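Local coordinates for CheQ (PDB 6A51), which probably acts, together with CheP, as a regulator of transcription of the core chemotaxis operon cheVAW in Campylobacter jejuni, at residues 24-35 against 118-126. Numbering follows the deposited sequence.
Sequences LDHYILNAEFHR and EICGIKFVN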
loop_
_atom_site.group_PDB
_atom_site.type_symbol
_atom_site.label_atom_id
_atom_site.label_comp_id
_atom_site.label_asym_id
_atom_site.label_seq_id
_atom_site.Cartn_x
_atom_site.Cartn_y
_atom_site.Cartn_z
ATOM N N LEU A 24 3.508 -1.996 -4.980
ATOM C CA LEU A 24 3.194 -3.361 -5.374
ATOM C C LEU A 24 3.182 -3.562 -6.892
ATOM O O LEU A 24 2.486 -4.460 -7.382
ATOM C CB LEU A 24 1.851 -3.755 -4.771
ATOM C CG LEU A 24 1.828 -3.862 -3.262
ATOM C CD1 LEU A 24 0.382 -3.744 -2.773
ATOM C CD2 LEU A 24 2.456 -5.208 -2.833
ATOM N N ASP A 25 3.929 -2.747 -7.640
ATOM C CA ASP A 25 4.020 -2.826 -9.097
ATOM C C ASP A 25 4.133 -4.262 -9.607
ATOM O O ASP A 25 3.320 -4.732 -10.412
ATOM C CB ASP A 25 5.244 -2.029 -9.567
ATOM C CG ASP A 25 5.007 -0.522 -9.615
ATOM O OD1 ASP A 25 4.320 0.038 -8.732
ATOM O OD2 ASP A 25 5.549 0.109 -10.543
ATOM N N HIS A 26 5.154 -4.963 -9.135
ATOM C CA HIS A 26 5.527 -6.283 -9.607
ATOM C C HIS A 26 4.720 -7.424 -8.970
ATOM O O HIS A 26 5.141 -8.574 -9.094
ATOM C CB HIS A 26 7.019 -6.496 -9.344
ATOM C CG HIS A 26 7.890 -5.467 -9.988
ATOM N ND1 HIS A 26 7.664 -5.002 -11.267
ATOM C CD2 HIS A 26 8.984 -4.812 -9.533
ATOM C CE1 HIS A 26 8.580 -4.102 -11.572
ATOM N NE2 HIS A 26 9.393 -3.967 -10.537
ATOM N N TYR A 27 3.595 -7.162 -8.306
ATOM C CA TYR A 27 2.893 -8.188 -7.551
ATOM C C TYR A 27 1.410 -8.182 -7.882
ATOM O O TYR A 27 0.838 -7.160 -8.270
ATOM C CB TYR A 27 3.039 -7.993 -6.031
ATOM C CG TYR A 27 4.421 -8.248 -5.478
ATOM C CD1 TYR A 27 5.355 -7.227 -5.385
ATOM C CD2 TYR A 27 4.786 -9.507 -5.026
ATOM C CE1 TYR A 27 6.619 -7.452 -4.858
ATOM C CE2 TYR A 27 6.051 -9.744 -4.505
ATOM C CZ TYR A 27 6.962 -8.713 -4.415
ATOM O OH TYR A 27 8.225 -8.959 -3.897
ATOM N N ILE A 28 0.780 -9.338 -7.680
ATOM C CA ILE A 28 -0.672 -9.445 -7.701
ATOM C C ILE A 28 -1.132 -10.028 -6.372
ATOM O O ILE A 28 -0.384 -10.700 -5.657
ATOM C CB ILE A 28 -1.194 -10.309 -8.866
ATOM C CG1 ILE A 28 -0.705 -11.745 -8.695
ATOM C CG2 ILE A 28 -0.747 -9.739 -10.208
ATOM C CD1 ILE A 28 -0.916 -12.589 -9.899
ATOM N N LEU A 29 -2.382 -9.752 -6.045
ATOM C CA LEU A 29 -2.953 -10.220 -4.799
ATOM C C LEU A 29 -3.378 -11.681 -4.950
ATOM O O LEU A 29 -4.082 -12.036 -5.898
ATOM C CB LEU A 29 -4.130 -9.327 -4.436
ATOM C CG LEU A 29 -4.867 -9.541 -3.132
ATOM C CD1 LEU A 29 -4.062 -8.996 -1.983
ATOM C CD2 LEU A 29 -6.205 -8.834 -3.224
ATOM N N ASN A 30 -2.930 -12.540 -4.032
ATOM C CA ASN A 30 -3.246 -13.960 -4.155
ATOM C C ASN A 30 -4.743 -14.202 -4.027
ATOM O O ASN A 30 -5.303 -15.041 -4.741
ATOM C CB ASN A 30 -2.481 -14.771 -3.105
ATOM C CG ASN A 30 -2.853 -16.259 -3.128
ATOM O OD1 ASN A 30 -2.669 -16.949 -4.138
ATOM N ND2 ASN A 30 -3.373 -16.756 -2.011
ATOM N N ALA A 31 -5.402 -13.461 -3.129
ATOM C CA ALA A 31 -6.843 -13.591 -2.927
ATOM C C ALA A 31 -7.615 -13.440 -4.228
ATOM O O ALA A 31 -8.644 -14.096 -4.429
ATOM C CB ALA A 31 -7.325 -12.553 -1.911
ATOM N N GLU A 32 -7.136 -12.583 -5.122
ATOM C CA GLU A 32 -7.805 -12.375 -6.399
ATOM C C GLU A 32 -7.310 -13.349 -7.461
ATOM O O GLU A 32 -8.116 -13.885 -8.229
ATOM C CB GLU A 32 -7.615 -10.920 -6.861
ATOM C CG GLU A 32 -8.056 -10.653 -8.294
ATOM C CD GLU A 32 -7.749 -9.240 -8.786
ATOM O OE1 GLU A 32 -8.706 -8.438 -8.886
ATOM O OE2 GLU A 32 -6.569 -8.938 -9.094
ATOM N N PHE A 33 -6.000 -13.608 -7.501
ATOM C CA PHE A 33 -5.432 -14.448 -8.554
ATOM C C PHE A 33 -5.948 -15.877 -8.490
ATOM O O PHE A 33 -6.190 -16.497 -9.527
ATOM C CB PHE A 33 -3.910 -14.461 -8.464
ATOM C CG PHE A 33 -3.269 -15.588 -9.223
ATOM C CD1 PHE A 33 -2.995 -15.457 -10.585
ATOM C CD2 PHE A 33 -2.929 -16.783 -8.582
ATOM C CE1 PHE A 33 -2.395 -16.495 -11.306
ATOM C CE2 PHE A 33 -2.325 -17.829 -9.292
ATOM C CZ PHE A 33 -2.059 -17.686 -10.659
ATOM N N HIS A 34 -6.079 -16.441 -7.291
ATOM C CA HIS A 34 -6.471 -17.846 -7.240
ATOM C C HIS A 34 -7.924 -18.055 -7.636
ATOM O O HIS A 34 -8.291 -19.165 -8.024
ATOM C CB HIS A 34 -6.205 -18.433 -5.856
ATOM C CG HIS A 34 -7.331 -18.266 -4.887
ATOM N ND1 HIS A 34 -7.558 -17.093 -4.202
ATOM C CD2 HIS A 34 -8.261 -19.144 -4.444
ATOM C CE1 HIS A 34 -8.588 -17.250 -3.389
ATOM N NE2 HIS A 34 -9.031 -18.487 -3.516
ATOM N N ARG A 35 -8.738 -17.019 -7.533
ATOM C CA ARG A 35 -10.116 -17.074 -7.996
ATOM C C ARG A 35 -10.179 -17.084 -9.549
ATOM O O ARG A 35 -10.914 -17.827 -10.125
ATOM C CB ARG A 35 -11.011 -16.030 -7.306
ATOM C CG ARG A 35 -11.042 -16.111 -5.770
ATOM C CD ARG A 35 -12.157 -15.291 -5.090
ATOM N NE ARG A 35 -11.878 -14.598 -3.800
ATOM C CZ ARG A 35 -12.432 -14.901 -2.610
ATOM N NH1 ARG A 35 -13.265 -15.922 -2.495
ATOM N NH2 ARG A 35 -12.159 -14.199 -1.503
ATOM N N GLU A 118 -10.202 -0.907 -3.653
ATOM C CA GLU A 118 -10.392 -2.186 -2.980
ATOM C C GLU A 118 -10.339 -3.332 -3.969
ATOM O O GLU A 118 -10.837 -3.226 -5.090
ATOM C CB GLU A 118 -11.699 -2.239 -2.199
ATOM C CG GLU A 118 -11.612 -1.392 -0.941
ATOM C CD GLU A 118 -12.705 -1.697 0.060
ATOM O OE1 GLU A 118 -13.003 -0.813 0.897
ATOM O OE2 GLU A 118 -13.238 -2.825 -0.001
ATOM N N ILE A 119 -9.683 -4.413 -3.562
ATOM C CA ILE A 119 -9.692 -5.661 -4.309
ATOM C C ILE A 119 -10.012 -6.757 -3.311
ATOM O O ILE A 119 -9.342 -6.867 -2.275
ATOM C CB ILE A 119 -8.360 -5.934 -5.010
ATOM C CG1 ILE A 119 -7.967 -4.714 -5.833
ATOM C CG2 ILE A 119 -8.471 -7.166 -5.897
ATOM C CD1 ILE A 119 -6.563 -4.784 -6.356
ATOM N N CYS A 120 -11.078 -7.513 -3.587
ATOM C CA CYS A 120 -11.526 -8.590 -2.708
ATOM C C CYS A 120 -11.654 -8.097 -1.269
ATOM O O CYS A 120 -11.329 -8.803 -0.314
ATOM C CB CYS A 120 -10.592 -9.809 -2.799
ATOM S SG CYS A 120 -10.411 -10.523 -4.507
ATOM N N GLY A 121 -12.127 -6.871 -1.103
ATOM C CA GLY A 121 -12.241 -6.335 0.243
ATOM C C GLY A 121 -10.940 -5.932 0.906
ATOM O O GLY A 121 -10.952 -5.574 2.086
ATOM N N ILE A 122 -9.815 -5.975 0.200
ATOM C CA ILE A 122 -8.568 -5.423 0.718
ATOM C C ILE A 122 -8.435 -3.981 0.226
ATOM O O ILE A 122 -8.543 -3.720 -0.979
ATOM C CB ILE A 122 -7.367 -6.277 0.273
ATOM C CG1 ILE A 122 -7.625 -7.758 0.558
ATOM C CG2 ILE A 122 -6.120 -5.842 0.996
ATOM C CD1 ILE A 122 -7.893 -8.039 2.018
ATOM N N LYS A 123 -8.193 -3.045 1.151
ATOM C CA LYS A 123 -8.061 -1.625 0.814
ATOM C C LYS A 123 -6.602 -1.272 0.519
ATOM O O LYS A 123 -5.710 -1.594 1.310
ATOM C CB LYS A 123 -8.586 -0.745 1.955
ATOM C CG LYS A 123 -8.995 0.680 1.529
ATOM C CD LYS A 123 -9.238 1.600 2.740
ATOM C CE LYS A 123 -10.339 1.083 3.660
ATOM N NZ LYS A 123 -10.177 1.544 5.083
ATOM N N PHE A 124 -6.363 -0.599 -0.612
ATOM C CA PHE A 124 -5.040 -0.120 -0.994
ATOM C C PHE A 124 -5.019 1.405 -1.098
ATOM O O PHE A 124 -6.038 2.048 -1.347
ATOM C CB PHE A 124 -4.583 -0.710 -2.332
ATOM C CG PHE A 124 -4.498 -2.199 -2.343
ATOM C CD1 PHE A 124 -5.651 -2.973 -2.439
ATOM C CD2 PHE A 124 -3.266 -2.835 -2.275
ATOM C CE1 PHE A 124 -5.581 -4.349 -2.454
ATOM C CE2 PHE A 124 -3.182 -4.211 -2.301
ATOM C CZ PHE A 124 -4.344 -4.972 -2.385
ATOM N N VAL A 125 -3.829 1.975 -0.915
ATOM C CA VAL A 125 -3.585 3.408 -1.050
ATOM C C VAL A 125 -2.502 3.595 -2.100
ATOM O O VAL A 125 -1.545 2.814 -2.156
ATOM C CB VAL A 125 -3.139 4.055 0.281
ATOM C CG1 VAL A 125 -2.732 5.486 0.047
ATOM C CG2 VAL A 125 -4.225 4.001 1.310
ATOM N N ASN A 126 -2.637 4.626 -2.932
ATOM C CA ASN A 126 -1.624 4.883 -3.950
ATOM C C ASN A 126 -0.555 5.760 -3.322
ATOM O O ASN A 126 -0.654 6.991 -3.312
ATOM C CB ASN A 126 -2.211 5.538 -5.188
ATOM C CG ASN A 126 -1.217 5.549 -6.338
ATOM O OD1 ASN A 126 -0.039 5.862 -6.150
ATOM N ND2 ASN A 126 -1.671 5.170 -7.519
#
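Leu29, the last residue of strand 27-29 and the N-cap of the helix that follows, spreads its two methyl branches over the hairpin of residues 118-126. The Leu29 and Ile119 side chains slide past each other in opposite directions, CD2 of Leu29 3.9 Å from CG2 of Ile119 and 4.2 Å from CG1 of Ile122, while CD1 lies 4.1 Å from CZ of Phe124. Chi1 (-176°) swings CG beside the carbonyl carbon, and the fork at CG then parts the methyls between these neighbours. Leu24 meets the same aromatic ring through CD1, 3.6 Å from CE2 of Phe124. CD1 of Leu24 and CD1 of Leu29 both sit at the ring's edge, near its plane, and the Leu24 side chain crosses that of Phe124 at about a right angle. Phe62 of strand 62-64 touches Leu24, Leu29 and Phe124 alike, adding to the apolar cluster.

Around the first helical turn the contacts become mixed. The SG of Cys120 packs 3.7 Å from CB of Glu32, with Ala31 beside it. Glu32, extended beyond CG, carries its carboxylate across the CG2 methyl of Ile119, and its OE2 accepts a hydrogen bond from Ser80 N, so that a buried acidic group has a polar partner beyond the apolar surface it crosses.

No hydrogen bond links the two segments; the hairpin keeps its own, Ile122 N to Ile119 O at 2.7 Å and the return bond from Ile119 N to Ile122 O. Cys120 and Gly121 both have positive phi. Two sheets thus meet by packing, tied alongside by the Leu24-Phe85 backbone bond: strand 27-29 and its helix lie against a beta hairpin, strands 116-119 and 122-126 joined by a two-residue type I' turn.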